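Local coordinates for protein putative methyltransferase from antibiotic biosynthesis pathway (Anabaena variabilis ATCC 29413, PDB 3EGE) that probably transfers methyl groups from S-adenosylmethionine to an acceptor substrate, as a putative methyltransferase of an antibiotic biosynthesis pathway, at residues A103-S108 against L129-R134; Y142-F147 against T227-N232. All coordinates share one frame; numbering follows the deposited sequence.

Contact 1. Residues A103-S108 against L129-R134; sequences AIHHFS and LTFDIR
Phe131 turns its ring edge to one face of the His105 imidazole. CE1 of Phe131 sits 3.6 Å from ND1 of His105, nearer the rim of the imidazole than its centre. The ring planes are 79° apart, a T-shaped stack. The opposite face of His105 carries CD2 of His106. The contact lies at the carboxyl ends of two neighbouring parallel strands of a Rossmann-like methyltransferase sheet, 97-101 and 126-131. In this class of fold, the loops at these ends usually form the cofactor and substrate pocket. Residues 104-106 form a short 3-10 turn on the way to helix 110-120. The Phe131 side chain has CG between its backbone N and carbonyl carbon (chi1 65°), which brings the far end of the ring nearer to 103-108 than its CB.

Ile104 makes a separate contact with Thr130. Its CD1 comes 3.8 Å from OG1 of Thr130, and its side chain also touches Leu110 and Phe114 of helix 110-120. Thr130 OG1 is hydrogen-bonded to Gln161.

No direct hydrogen bond joins the two segments, but water does. One water lies 2.9 Å from His105 ND1 and gives a weak bond to Thr130 OG1. A second water bridges the two backbones. This water accepts from Ala103 N at 3.0 Å. The same water donates to Leu129 O at 2.7 Å.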
# COMPACT_ATOMS: atom_id res chain seq x y z
N ALA A 103 -4.44 -0.26 0.94
CA ALA A 103 -5.76 -0.83 0.66
C ALA A 103 -6.95 0.09 0.93
O ALA A 103 -7.91 0.01 0.18
CB ALA A 103 -5.93 -2.13 1.46
N ILE A 104 -6.89 0.94 1.96
CA ILE A 104 -8.05 1.76 2.41
C ILE A 104 -8.70 2.64 1.34
O ILE A 104 -9.88 2.97 1.44
CB ILE A 104 -7.78 2.60 3.73
CG1 ILE A 104 -6.77 3.76 3.54
CG2 ILE A 104 -7.32 1.70 4.85
CD1 ILE A 104 -6.71 4.79 4.75
N HIS A 105 -7.90 3.03 0.34
CA HIS A 105 -8.38 3.76 -0.84
C HIS A 105 -9.31 2.97 -1.73
O HIS A 105 -10.02 3.57 -2.52
CB HIS A 105 -7.23 4.37 -1.66
CG HIS A 105 -6.30 3.38 -2.27
ND1 HIS A 105 -5.41 2.63 -1.53
CD2 HIS A 105 -6.06 3.07 -3.57
CE1 HIS A 105 -4.70 1.87 -2.34
NE2 HIS A 105 -5.07 2.12 -3.58
N HIS A 106 -9.31 1.63 -1.58
CA HIS A 106 -10.23 0.76 -2.27
C HIS A 106 -11.54 0.52 -1.49
O HIS A 106 -12.43 -0.11 -2.04
CB HIS A 106 -9.59 -0.58 -2.57
CG HIS A 106 -8.37 -0.50 -3.43
ND1 HIS A 106 -8.35 0.16 -4.63
CD2 HIS A 106 -7.14 -1.06 -3.29
CE1 HIS A 106 -7.15 0.05 -5.18
NE2 HIS A 106 -6.40 -0.69 -4.38
N PHE A 107 -11.67 1.02 -0.26
CA PHE A 107 -12.89 0.80 0.52
C PHE A 107 -14.00 1.78 0.10
O PHE A 107 -13.73 2.95 -0.16
CB PHE A 107 -12.66 0.89 2.06
CG PHE A 107 -11.55 -0.00 2.60
CD1 PHE A 107 -11.02 -1.10 1.89
CD2 PHE A 107 -11.10 0.21 3.91
CE1 PHE A 107 -10.00 -1.90 2.46
CE2 PHE A 107 -10.09 -0.59 4.47
CZ PHE A 107 -9.55 -1.65 3.75
N SER A 108 -15.25 1.30 0.07
CA SER A 108 -16.39 2.11 -0.36
C SER A 108 -16.99 2.98 0.77
O SER A 108 -17.52 4.06 0.50
CB SER A 108 -17.48 1.23 -1.01
OG SER A 108 -18.07 0.36 -0.06
N LEU A 129 -0.82 1.88 6.07
CA LEU A 129 0.14 2.40 5.09
C LEU A 129 -0.78 2.92 3.99
O LEU A 129 -1.50 2.14 3.35
CB LEU A 129 1.13 1.38 4.52
CG LEU A 129 2.14 1.96 3.49
CD1 LEU A 129 2.93 3.18 4.04
CD2 LEU A 129 3.11 0.91 2.95
N THR A 130 -0.76 4.24 3.82
CA THR A 130 -1.62 4.96 2.90
C THR A 130 -0.80 6.04 2.19
O THR A 130 0.43 6.01 2.22
CB THR A 130 -2.86 5.53 3.67
OG1 THR A 130 -3.79 6.13 2.77
CG2 THR A 130 -2.43 6.54 4.76
N PHE A 131 -1.48 6.96 1.54
CA PHE A 131 -0.83 8.01 0.79
C PHE A 131 -1.70 9.25 0.58
O PHE A 131 -2.94 9.22 0.72
CB PHE A 131 -0.44 7.46 -0.61
CG PHE A 131 -1.63 7.10 -1.46
CD1 PHE A 131 -2.24 5.85 -1.33
CD2 PHE A 131 -2.19 8.01 -2.34
CE1 PHE A 131 -3.37 5.51 -2.07
CE2 PHE A 131 -3.33 7.68 -3.09
CZ PHE A 131 -3.92 6.43 -2.96
N ASP A 132 -1.00 10.31 0.19
CA ASP A 132 -1.58 11.53 -0.31
C ASP A 132 -0.62 12.09 -1.40
O ASP A 132 0.43 12.68 -1.09
CB ASP A 132 -1.82 12.52 0.80
CG ASP A 132 -2.56 13.75 0.33
OD1 ASP A 132 -2.76 13.92 -0.90
OD2 ASP A 132 -2.93 14.54 1.21
N ILE A 133 -1.01 11.94 -2.66
CA ILE A 133 -0.22 12.42 -3.81
C ILE A 133 0.04 13.96 -3.77
O ILE A 133 1.06 14.43 -4.26
CB ILE A 133 -0.89 12.00 -5.17
CG1 ILE A 133 0.13 11.96 -6.32
CG2 ILE A 133 -2.07 12.93 -5.51
CD1 ILE A 133 1.19 10.95 -6.19
N ARG A 134 -0.89 14.70 -3.14
CA ARG A 134 -0.77 16.14 -2.90
C ARG A 134 0.46 16.53 -2.06
O ARG A 134 0.87 17.70 -2.09
CB ARG A 134 -2.06 16.72 -2.23
CG ARG A 134 -3.31 16.77 -3.15
CD ARG A 134 -4.66 16.93 -2.41
NE ARG A 134 -4.90 15.64 -1.88
CZ ARG A 134 -5.78 14.72 -2.25
NH1 ARG A 134 -6.80 14.93 -3.07
NH2 ARG A 134 -5.69 13.57 -1.65
O HOH W 1 -4.08 1.33 3.51
O HOH W 2 -4.05 3.43 0.95

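Contact 2. Residues Y142-F147 against T227-N232; sequences YDYFPF and TADLNN
Tyr144 reaches Asp229 with the phenol end of its ring. Its OH donates to OD2 of Asp229 across 2.5 Å, a hydrogen bond modelled as very short. At 2.40 Å resolution the exact length is doubtful. Each residue's CB is directed at the other segment, and the two side chains meet at a slant. The carboxylate does not lie flat against the ring. Their planes stand 78° apart, and OD2 sits at the ring edge, near the ring plane. The same oxygen is 3.3 Å from both CE1 and CZ of Tyr144, so it lies to the CE1 side of the hydroxyl.

Both side chains leave their backbones in the same way. CG is anti to the carbonyl carbon in each, with chi1 -62° in Tyr144 and -75° in Asp229. This sends the ring and the carboxylate into the space between the segments. The backbones stay well apart, with the CA atoms of Tyr144 and Asp229 10.2 Å from each other. The contact is therefore a single hydrogen bond, with the long tyrosine side chain spanning most of the gap and the short aspartate meeting it. Both residues are buried.

OD2 has a second partner, a salt bridge from Lys238 NZ. That positive charge would be expected to favour the ionised carboxylate. Tyr144 also packs on Trp235, Lys238 and Tyr239 of helix 234-239, and on Leu226 of helix 216-231. The bond thus ties the approach to helix 146-153 to the last turn of helix 216-231, with helix 234-239 packed beside it.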
# COMPACT_ATOMS: atom_id res chain seq x y z
N TYR A 142 4.91 10.59 -13.77
CA TYR A 142 3.59 11.10 -14.17
C TYR A 142 3.58 11.91 -15.45
O TYR A 142 2.51 12.16 -15.99
CB TYR A 142 2.91 11.83 -13.04
CG TYR A 142 2.99 11.05 -11.75
CD1 TYR A 142 2.51 9.74 -11.66
CD2 TYR A 142 3.58 11.63 -10.61
CE1 TYR A 142 2.62 9.02 -10.46
CE2 TYR A 142 3.68 10.93 -9.45
CZ TYR A 142 3.20 9.64 -9.37
OH TYR A 142 3.36 9.01 -8.17
N ASP A 143 4.76 12.31 -15.93
CA ASP A 143 4.87 12.95 -17.23
C ASP A 143 4.72 11.93 -18.39
O ASP A 143 4.47 12.33 -19.51
CB ASP A 143 6.21 13.62 -17.37
CG ASP A 143 6.45 14.66 -16.34
OD1 ASP A 143 5.48 15.16 -15.73
OD2 ASP A 143 7.64 14.94 -16.15
N TYR A 144 4.93 10.65 -18.10
CA TYR A 144 4.73 9.57 -19.06
C TYR A 144 3.43 8.80 -18.83
O TYR A 144 2.83 8.33 -19.81
CB TYR A 144 5.90 8.58 -19.02
CG TYR A 144 7.20 9.20 -19.42
CD1 TYR A 144 7.61 9.26 -20.76
CD2 TYR A 144 8.05 9.74 -18.45
CE1 TYR A 144 8.84 9.85 -21.12
CE2 TYR A 144 9.26 10.31 -18.78
CZ TYR A 144 9.66 10.36 -20.12
OH TYR A 144 10.87 10.94 -20.41
N PHE A 145 3.03 8.65 -17.57
CA PHE A 145 1.83 7.89 -17.17
C PHE A 145 0.92 8.72 -16.26
O PHE A 145 0.83 8.45 -15.05
CB PHE A 145 2.27 6.57 -16.50
CG PHE A 145 3.18 5.73 -17.37
CD1 PHE A 145 2.72 5.24 -18.59
CD2 PHE A 145 4.49 5.43 -16.98
CE1 PHE A 145 3.56 4.46 -19.41
CE2 PHE A 145 5.34 4.67 -17.79
CZ PHE A 145 4.87 4.17 -19.01
N PRO A 146 0.20 9.71 -16.84
CA PRO A 146 -0.63 10.65 -16.01
C PRO A 146 -1.75 9.99 -15.20
O PRO A 146 -2.13 10.50 -14.13
CB PRO A 146 -1.18 11.64 -17.04
CG PRO A 146 -1.13 10.91 -18.34
CD PRO A 146 0.10 10.05 -18.27
N PHE A 147 -2.28 8.89 -15.75
CA PHE A 147 -3.32 8.11 -15.09
C PHE A 147 -2.97 7.66 -13.67
O PHE A 147 -3.86 7.60 -12.82
CB PHE A 147 -3.76 6.93 -15.95
CG PHE A 147 -2.64 6.05 -16.40
CD1 PHE A 147 -2.15 5.02 -15.58
CD2 PHE A 147 -2.06 6.24 -17.67
CE1 PHE A 147 -1.09 4.22 -15.99
CE2 PHE A 147 -1.01 5.43 -18.10
CZ PHE A 147 -0.53 4.41 -17.26
N THR A 227 10.40 4.95 -23.91
CA THR A 227 11.39 4.18 -24.69
C THR A 227 12.29 5.10 -25.53
O THR A 227 13.50 4.94 -25.53
CB THR A 227 10.69 3.13 -25.59
OG1 THR A 227 9.88 2.28 -24.78
CG2 THR A 227 11.69 2.28 -26.37
N ALA A 228 11.69 6.07 -26.22
CA ALA A 228 12.45 7.04 -27.02
C ALA A 228 13.37 7.88 -26.11
O ALA A 228 14.56 7.98 -26.38
CB ALA A 228 11.51 7.96 -27.81
N ASP A 229 12.81 8.45 -25.04
CA ASP A 229 13.57 9.28 -24.10
C ASP A 229 14.74 8.55 -23.44
O ASP A 229 15.79 9.15 -23.23
CB ASP A 229 12.67 9.93 -23.03
CG ASP A 229 11.85 11.11 -23.55
OD1 ASP A 229 11.96 11.49 -24.73
OD2 ASP A 229 11.07 11.66 -22.76
N LEU A 230 14.53 7.28 -23.10
CA LEU A 230 15.59 6.43 -22.52
C LEU A 230 16.70 6.11 -23.53
O LEU A 230 17.85 5.99 -23.14
CB LEU A 230 15.03 5.14 -21.91
CG LEU A 230 14.26 5.30 -20.59
CD1 LEU A 230 13.42 4.06 -20.26
CD2 LEU A 230 15.21 5.67 -19.41
N ASN A 231 16.35 6.00 -24.82
CA ASN A 231 17.30 5.65 -25.89
C ASN A 231 18.06 6.81 -26.54
O ASN A 231 19.07 6.56 -27.19
CB ASN A 231 16.59 4.85 -27.00
CG ASN A 231 16.15 3.46 -26.55
OD1 ASN A 231 16.66 2.90 -25.59
ND2 ASN A 231 15.21 2.88 -27.29
N ASN A 232 17.60 8.05 -26.37
CA ASN A 232 18.26 9.22 -26.98
C ASN A 232 18.79 10.22 -25.95
O ASN A 232 18.97 11.41 -26.27
CB ASN A 232 17.29 9.90 -27.98
CG ASN A 232 16.09 10.57 -27.30
OD1 ASN A 232 16.01 10.66 -26.08
ND2 ASN A 232 15.15 11.07 -28.11

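Overall arrangement
Contact 1 closes before contact 2 opens along the chain, and their centres are about 25 Å apart. Contact 1 lies in the Rossmann-like core, about 8 Å from the centre of the chain. Contact 2 lies about 24 Å from that centre, among helices 146-153, 216-231 and 234-239. Strand 126-131 runs out of the sheet and the chain goes on to helix 146-153, so the second segment of contact 1 leads to the first of contact 2. Segments 129-134 and 142-147 touch where Ile133 CD1 packs 3.5 Å from Tyr142 OH. Contact 1 belongs to the core that in this family probably binds the cofactor, and contact 2 to the helical part joined to it.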